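Local coordinates for protein putative transcriptional regulator, sugar-binding family (Arthrobacter aurescens, PDB 3NZE) that probably regulates transcription as a DNA- and carbohydrate-binding member of the SorC family, at residues Pro123-His128 and Gly173-His178; Ile60-Ala63 and Thr67-Ala70; Cys228-Ala233 and Asn237-Ala242. All blocks are in the same frame, centred on the assembly; numbering follows the deposited sequence.

Contact 1: residues Pro123-His128 and Gly173-His178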
loop_
_atom_site.group_PDB
_atom_site.type_symbol
_atom_site.label_atom_id
_atom_site.label_comp_id
_atom_site.label_asym_id
_atom_site.label_seq_id
_atom_site.Cartn_x
_atom_site.Cartn_y
_atom_site.Cartn_z
ATOM N N PRO A 123 16.725 -4.354 -2.687
ATOM C CA PRO A 123 16.680 -3.233 -1.735
ATOM C C PRO A 123 15.346 -2.480 -1.810
ATOM O O PRO A 123 14.508 -2.802 -2.649
ATOM C CB PRO A 123 17.829 -2.320 -2.191
ATOM C CG PRO A 123 18.654 -3.143 -3.156
ATOM C CD PRO A 123 17.736 -4.154 -3.746
ATOM N N ALA A 124 15.169 -1.473 -0.962
ATOM C CA ALA A 124 13.898 -0.744 -0.898
ATOM C C ALA A 124 13.568 -0.012 -2.193
ATOM O O ALA A 124 12.406 0.171 -2.519
ATOM C CB ALA A 124 13.910 0.251 0.276
ATOM N N PHE A 125 14.602 0.408 -2.913
ATOM C CA PHE A 125 14.452 1.241 -4.103
ATOM C C PHE A 125 15.850 1.306 -4.700
ATOM O O PHE A 125 16.834 1.092 -3.984
ATOM C CB PHE A 125 13.990 2.643 -3.679
ATOM C CG PHE A 125 13.314 3.430 -4.770
ATOM C CD1 PHE A 125 11.975 3.226 -5.052
ATOM C CD2 PHE A 125 14.010 4.392 -5.487
ATOM C CE1 PHE A 125 11.339 3.954 -6.048
ATOM C CE2 PHE A 125 13.378 5.121 -6.489
ATOM C CZ PHE A 125 12.043 4.904 -6.758
ATOM N N PHE A 126 15.956 1.581 -5.996
ATOM C CA PHE A 126 17.270 1.659 -6.633
ATOM C C PHE A 126 17.740 3.091 -6.825
ATOM O O PHE A 126 16.953 3.967 -7.148
ATOM C CB PHE A 126 17.259 0.939 -7.980
ATOM C CG PHE A 126 17.065 -0.537 -7.868
ATOM C CD1 PHE A 126 18.097 -1.348 -7.414
ATOM C CD2 PHE A 126 15.862 -1.122 -8.233
ATOM C CE1 PHE A 126 17.929 -2.715 -7.312
ATOM C CE2 PHE A 126 15.692 -2.493 -8.136
ATOM C CZ PHE A 126 16.728 -3.291 -7.661
ATOM N N ASP A 127 19.033 3.318 -6.624
ATOM C CA ASP A 127 19.660 4.612 -6.904
ATOM C C ASP A 127 19.728 4.890 -8.405
ATOM O O ASP A 127 19.652 6.045 -8.839
ATOM C CB ASP A 127 21.095 4.647 -6.358
ATOM C CG ASP A 127 21.156 4.738 -4.841
ATOM O OD1 ASP A 127 20.096 4.863 -4.195
ATOM O OD2 ASP A 127 22.283 4.699 -4.297
ATOM N N HIS A 128 19.884 3.827 -9.188
ATOM C CA HIS A 128 20.088 3.939 -10.622
ATOM C C HIS A 128 19.184 2.973 -11.364
ATOM O O HIS A 128 19.092 1.799 -11.010
ATOM C CB HIS A 128 21.549 3.626 -10.996
ATOM C CG HIS A 128 22.559 4.375 -10.183
ATOM N ND1 HIS A 128 23.291 3.783 -9.176
ATOM C CD2 HIS A 128 22.959 5.667 -10.229
ATOM C CE1 HIS A 128 24.099 4.678 -8.637
ATOM N NE2 HIS A 128 23.917 5.830 -9.258
ATOM N N GLY A 173 12.258 6.688 3.268
ATOM C CA GLY A 173 13.628 7.153 3.354
ATOM C C GLY A 173 14.541 6.606 2.273
ATOM O O GLY A 173 15.724 6.410 2.501
ATOM N N TYR A 174 13.992 6.358 1.087
ATOM C CA TYR A 174 14.799 5.826 -0.007
ATOM C C TYR A 174 15.087 6.842 -1.125
ATOM O O TYR A 174 15.805 6.536 -2.082
ATOM C CB TYR A 174 14.167 4.550 -0.576
ATOM C CG TYR A 174 12.722 4.697 -1.009
ATOM C CD1 TYR A 174 11.694 4.171 -0.243
ATOM C CD2 TYR A 174 12.390 5.343 -2.199
ATOM C CE1 TYR A 174 10.368 4.291 -0.631
ATOM C CE2 TYR A 174 11.064 5.463 -2.598
ATOM C CZ TYR A 174 10.063 4.936 -1.810
ATOM O OH TYR A 174 8.742 5.057 -2.200
ATOM N N LEU A 175 14.526 8.044 -1.007
ATOM C CA LEU A 175 14.807 9.116 -1.961
ATOM C C LEU A 175 15.709 10.188 -1.354
ATOM O O LEU A 175 15.574 10.528 -0.180
ATOM C CB LEU A 175 13.507 9.769 -2.446
ATOM C CG LEU A 175 12.480 8.893 -3.162
ATOM C CD1 LEU A 175 11.291 9.733 -3.615
ATOM C CD2 LEU A 175 13.108 8.178 -4.347
ATOM N N ASP A 176 16.626 10.724 -2.149
ATOM C CA ASP A 176 17.411 11.873 -1.706
ATOM C C ASP A 176 16.738 13.169 -2.160
ATOM O O ASP A 176 15.675 13.135 -2.783
ATOM C CB ASP A 176 18.862 11.780 -2.187
ATOM C CG ASP A 176 18.979 11.714 -3.696
ATOM O OD1 ASP A 176 19.993 11.174 -4.181
ATOM O OD2 ASP A 176 18.063 12.198 -4.398
ATOM N N GLU A 177 17.347 14.310 -1.850
ATOM C CA GLU A 177 16.689 15.594 -2.090
ATOM C C GLU A 177 16.424 15.876 -3.570
ATOM O O GLU A 177 15.366 16.402 -3.925
ATOM C CB GLU A 177 17.464 16.746 -1.439
ATOM C CG GLU A 177 18.927 16.829 -1.833
ATOM C CD GLU A 177 19.608 18.066 -1.276
ATOM O OE1 GLU A 177 19.925 18.083 -0.067
ATOM O OE2 GLU A 177 19.826 19.023 -2.048
ATOM N N HIS A 178 17.373 15.524 -4.432
ATOM C CA HIS A 178 17.188 15.742 -5.863
ATOM C C HIS A 178 16.001 14.941 -6.391
ATOM O O HIS A 178 15.174 15.465 -7.140
ATOM C CB HIS A 178 18.457 15.409 -6.655
ATOM C CG HIS A 178 18.274 15.487 -8.140
ATOM N ND1 HIS A 178 18.565 14.435 -8.982
ATOM C CD2 HIS A 178 17.811 16.484 -8.930
ATOM C CE1 HIS A 178 18.299 14.785 -10.228
ATOM N NE2 HIS A 178 17.838 16.024 -10.224
HETATM O O HOH W 1 17.297 5.726 -4.255
#
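F125 and Y174 form an offset stack between two loops. Their ring centroids lie 4.6 Å apart and the planes are inclined by 18°. The rings overlap along one side: Y174 CD2 comes within 3.3 Å of F125 CG, and Y174 CE2 sits 3.4 Å above the F125 ring plane, displaced toward its rim. F125 reaches this place with CG anti to the backbone N (chi1 -158°). Y174 CG stands between its backbone N and carbonyl carbon (chi1 54°), which sets the ring beside F125. L175 reaches the far part of the F125 ring, with L175 CD2 3.7 Å from F125 CE2. A124 CB adds a looser apolar touch at Y174 CB, 4.4 Å away. Replacing F125 by an alanine is likely to deprive the Y174 ring of its stacking partner and open a gap beside L175 CD2. Against this tight stack, the D127 side is loose and faces solvent; the D127 carboxylate touches no side chain of 173-178. A water bridges instead, within 2.9 Å of D127 OD1 and 2.8 Å of Y174 O. It is placed to donate to either, though other acceptors compete for its protons. F196 of strand 195-198 packs on F125, Y174 and L175 alike. F126 turns away onto helix 129-135, and D176 caps the start of helix 177-185 through D179 N.

Contact 2: residues Ile60-Ala63 and Thr67-Ala70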
loop_
_atom_site.group_PDB
_atom_site.type_symbol
_atom_site.label_atom_id
_atom_site.label_comp_id
_atom_site.label_asym_id
_atom_site.label_seq_id
_atom_site.Cartn_x
_atom_site.Cartn_y
_atom_site.Cartn_z
ATOM N N ILE A 60 -1.205 -14.068 -1.560
ATOM C CA ILE A 60 -1.531 -12.771 -0.987
ATOM C C ILE A 60 -0.337 -11.828 -1.102
ATOM O O ILE A 60 0.696 -12.043 -0.451
ATOM C CB ILE A 60 -1.891 -12.892 0.501
ATOM C CG1 ILE A 60 -2.933 -13.995 0.731
ATOM C CG2 ILE A 60 -2.352 -11.545 1.046
ATOM C CD1 ILE A 60 -4.153 -13.856 -0.114
ATOM N N GLY A 61 -0.496 -10.774 -1.900
ATOM C CA GLY A 61 0.541 -9.772 -2.070
ATOM C C GLY A 61 0.459 -8.683 -1.011
ATOM O O GLY A 61 -0.605 -8.104 -0.784
ATOM N N VAL A 62 1.581 -8.418 -0.344
ATOM C CA VAL A 62 1.637 -7.368 0.673
ATOM C C VAL A 62 2.711 -6.354 0.312
ATOM O O VAL A 62 3.887 -6.706 0.165
ATOM C CB VAL A 62 2.004 -7.949 2.061
ATOM C CG1 VAL A 62 2.167 -6.837 3.089
ATOM C CG2 VAL A 62 0.948 -8.962 2.522
ATOM N N ALA A 63 2.324 -5.094 0.180
ATOM C CA ALA A 63 3.300 -4.032 0.011
ATOM C C ALA A 63 3.569 -3.502 1.412
ATOM O O ALA A 63 2.683 -2.922 2.035
ATOM C CB ALA A 63 2.753 -2.936 -0.893
ATOM N N THR A 67 2.050 1.671 7.417
ATOM C CA THR A 67 0.643 1.324 7.534
ATOM C C THR A 67 0.470 -0.185 7.628
ATOM O O THR A 67 -0.222 -0.685 8.503
ATOM C CB THR A 67 -0.174 1.890 6.371
ATOM O OG1 THR A 67 -0.070 3.319 6.401
ATOM C CG2 THR A 67 -1.661 1.483 6.510
ATOM N N LEU A 68 1.110 -0.912 6.725
ATOM C CA LEU A 68 0.967 -2.360 6.721
ATOM C C LEU A 68 1.551 -3.012 7.980
ATOM O O LEU A 68 1.094 -4.072 8.417
ATOM C CB LEU A 68 1.578 -2.944 5.451
ATOM C CG LEU A 68 0.525 -3.395 4.440
ATOM C CD1 LEU A 68 -0.214 -4.589 5.042
ATOM C CD2 LEU A 68 -0.450 -2.262 4.105
ATOM N N SER A 69 2.543 -2.369 8.578
ATOM C CA SER A 69 3.085 -2.880 9.830
ATOM C C SER A 69 1.987 -2.865 10.889
ATOM O O SER A 69 1.761 -3.858 11.578
ATOM C CB SER A 69 4.261 -2.034 10.299
ATOM O OG SER A 69 4.934 -2.687 11.358
ATOM N N ALA A 70 1.303 -1.729 11.008
ATOM C CA ALA A 70 0.199 -1.614 11.963
ATOM C C ALA A 70 -0.882 -2.650 11.674
ATOM O O ALA A 70 -1.372 -3.319 12.583
ATOM C CB ALA A 70 -0.369 -0.209 11.957
#
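This contact lies in a beta-alpha-beta unit made of strand 59-62, helix 66-73 and strand 84-87. It joins V62 and A63 to the first turn of the helix, across a very short connection. L68 carries the helix side. It meets both a side chain and a backbone oxygen. L68 CD1 is 3.8 Å from V62 CG1, and L68 CG is 4.0 Å from that same methyl. The two side chains meet at a slant, branch against branch. V62 offers CG1 because this methyl stands anti to the backbone N (chi1 176°), pointing it at the helix. The other half of the contact is A63 O. It lies against the base of the L68 side chain, 3.3 Å from L68 CG and 3.6 Å from L68 CB. L68 CD2 is a little farther from A63 O, at 3.8 Å. The approach to CG is close for a carbon and an oxygen. L68 chi1 is -105°, off the usual staggered positions, which suggests a somewhat strained side chain. A63 contributes its carbonyl here rather than its methyl. All three residues are buried. The contact is small: one methyl-on-methyl touch and one backbone oxygen against the leucine. V62 pairs by backbone with V86 of strand 84-87, and G61 with I153 and I155 of strand 153-160. L68 also packs on I155 and on F109 of helix 99-113, while T67 and A70 face L39 of helix 35-50.

Contact 3: residues Cys228-Ala233 and Asn237-Ala242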
loop_
_atom_site.group_PDB
_atom_site.type_symbol
_atom_site.label_atom_id
_atom_site.label_comp_id
_atom_site.label_asym_id
_atom_site.label_seq_id
_atom_site.Cartn_x
_atom_site.Cartn_y
_atom_site.Cartn_z
ATOM N N CYS A 228 -6.867 -1.219 0.202
ATOM C CA CYS A 228 -6.096 -0.001 0.373
ATOM C C CYS A 228 -6.387 0.581 1.748
ATOM O O CYS A 228 -7.552 0.807 2.104
ATOM C CB CYS A 228 -6.498 0.990 -0.724
ATOM S SG CYS A 228 -5.649 2.571 -0.629
ATOM N N VAL A 229 -5.338 0.831 2.530
ATOM C CA VAL A 229 -5.526 1.268 3.912
ATOM C C VAL A 229 -4.846 2.605 4.098
ATOM O O VAL A 229 -3.658 2.728 3.845
ATOM C CB VAL A 229 -4.917 0.282 4.920
ATOM C CG1 VAL A 229 -5.206 0.759 6.339
ATOM C CG2 VAL A 229 -5.454 -1.140 4.686
ATOM N N VAL A 230 -5.607 3.601 4.535
ATOM C CA VAL A 230 -5.092 4.956 4.666
ATOM C C VAL A 230 -5.430 5.589 6.011
ATOM O O VAL A 230 -6.552 5.484 6.481
ATOM C CB VAL A 230 -5.685 5.833 3.551
ATOM C CG1 VAL A 230 -5.482 7.304 3.859
ATOM C CG2 VAL A 230 -5.054 5.459 2.221
ATOM N N SER A 231 -4.458 6.268 6.619
ATOM C CA SER A 231 -4.722 7.028 7.842
ATOM C C SER A 231 -3.976 8.364 7.846
ATOM O O SER A 231 -2.793 8.425 7.508
ATOM C CB SER A 231 -4.347 6.212 9.081
ATOM O OG SER A 231 -4.714 6.907 10.258
ATOM N N GLY A 232 -4.675 9.433 8.207
ATOM C CA GLY A 232 -4.075 10.758 8.210
ATOM C C GLY A 232 -4.634 11.613 7.089
ATOM O O GLY A 232 -4.276 11.428 5.924
ATOM N N ALA A 233 -5.516 12.547 7.441
ATOM C CA ALA A 233 -6.179 13.403 6.459
ATOM C C ALA A 233 -5.220 14.270 5.648
ATOM O O ALA A 233 -5.528 14.656 4.525
ATOM C CB ALA A 233 -7.226 14.280 7.138
ATOM N N ASN A 237 -3.974 13.786 -0.770
ATOM C CA ASN A 237 -3.535 13.933 -2.157
ATOM C C ASN A 237 -3.129 12.606 -2.784
ATOM O O ASN A 237 -3.465 12.321 -3.938
ATOM C CB ASN A 237 -2.395 14.946 -2.265
ATOM C CG ASN A 237 -2.894 16.373 -2.305
ATOM O OD1 ASN A 237 -3.993 16.640 -2.799
ATOM N ND2 ASN A 237 -2.092 17.300 -1.790
ATOM N N GLY A 238 -2.416 11.796 -2.008
ATOM C CA GLY A 238 -1.970 10.493 -2.457
ATOM C C GLY A 238 -3.154 9.574 -2.697
ATOM O O GLY A 238 -3.217 8.867 -3.702
ATOM N N LEU A 239 -4.097 9.573 -1.759
ATOM C CA LEU A 239 -5.261 8.712 -1.899
ATOM C C LEU A 239 -6.072 9.089 -3.125
ATOM O O LEU A 239 -6.548 8.217 -3.849
ATOM C CB LEU A 239 -6.148 8.775 -0.651
ATOM C CG LEU A 239 -7.420 7.927 -0.735
ATOM C CD1 LEU A 239 -7.096 6.461 -0.949
ATOM C CD2 LEU A 239 -8.261 8.109 0.518
ATOM N N GLN A 240 -6.255 10.387 -3.343
ATOM C CA GLN A 240 -7.017 10.844 -4.505
ATOM C C GLN A 240 -6.435 10.297 -5.801
ATOM O O GLN A 240 -7.175 9.844 -6.688
ATOM C CB GLN A 240 -7.063 12.371 -4.564
ATOM C CG GLN A 240 -8.119 12.995 -3.671
ATOM C CD GLN A 240 -8.132 14.512 -3.763
ATOM O OE1 GLN A 240 -7.148 15.176 -3.432
ATOM N NE2 GLN A 240 -9.249 15.065 -4.216
ATOM N N GLY A 241 -5.112 10.361 -5.908
ATOM C CA GLY A 241 -4.411 9.849 -7.070
ATOM C C GLY A 241 -4.560 8.345 -7.210
ATOM O O GLY A 241 -4.736 7.838 -8.323
ATOM N N ALA A 242 -4.472 7.622 -6.097
ATOM C CA ALA A 242 -4.584 6.164 -6.159
ATOM C C ALA A 242 -5.969 5.757 -6.616
ATOM O O ALA A 242 -6.127 4.795 -7.358
ATOM C CB ALA A 242 -4.284 5.537 -4.816
#
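L239 of helix 236-244 packs against V230 and C228 of strand 225-230, and one of its methyls makes both close contacts. Its side chain can be followed outward from the helix. CB points toward the strand, but L239 CB stays 4.5 Å from the nearest methyl, V230 CG2. L239 CG is no nearer, also 4.5 Å from V230 CG2. It stands anti to the backbone N (chi1 178°), and this extension lets CD1 reach the strand. There the chain forks. L239 CD1 does the touching, 3.9 Å from V230 CG2 and 4.2 Å from C228 SG. L239 CD2 passes the valine at a looser 4.4 Å from V230 CG1. CD1 is therefore shared by two residues whose side chains leave the same face of the strand, with V229 between them turned away. C228 has SG anti to its backbone N (chi1 179°), and this extends the sulfur toward the helix. The distances are those of ordinary van der Waals contact. The helix backbone is regular here, with A242 N bonded to G238 O at 3.0 Å. L239 is also covered by L251 and L253 of strand 250-254 and by L261 of helix 255-261. V230 leans on V158 of strand 153-160. On the other face, V229 meets helix 35-50. The contact joins the first strand and the helix of a beta-alpha-beta crossover (225-230, 236-244, 250-254), consistent with a Rossmann-like fold.

How the contacts relate
Contacts 2 and 3 belong to one mixed sheet, each joining a strand to the helix that follows it. Strand 153-160 runs between their two strands. Their centres are 15 Å apart, and they touch where T67 CG2 packs 3.6 Å from V229 O. Contact 1 stands apart, joining two loops. Its centre is about 20 Å from that of contact 2 and about 22 Å from that of contact 3. Calcium sites involving T96 and E118 are known for this protein, though this chain holds no calcium. The A124 side chain is about 11 Å from that of T96, and the V62 side chain about 10 Å from that of E118. Contact 3 lies away from both.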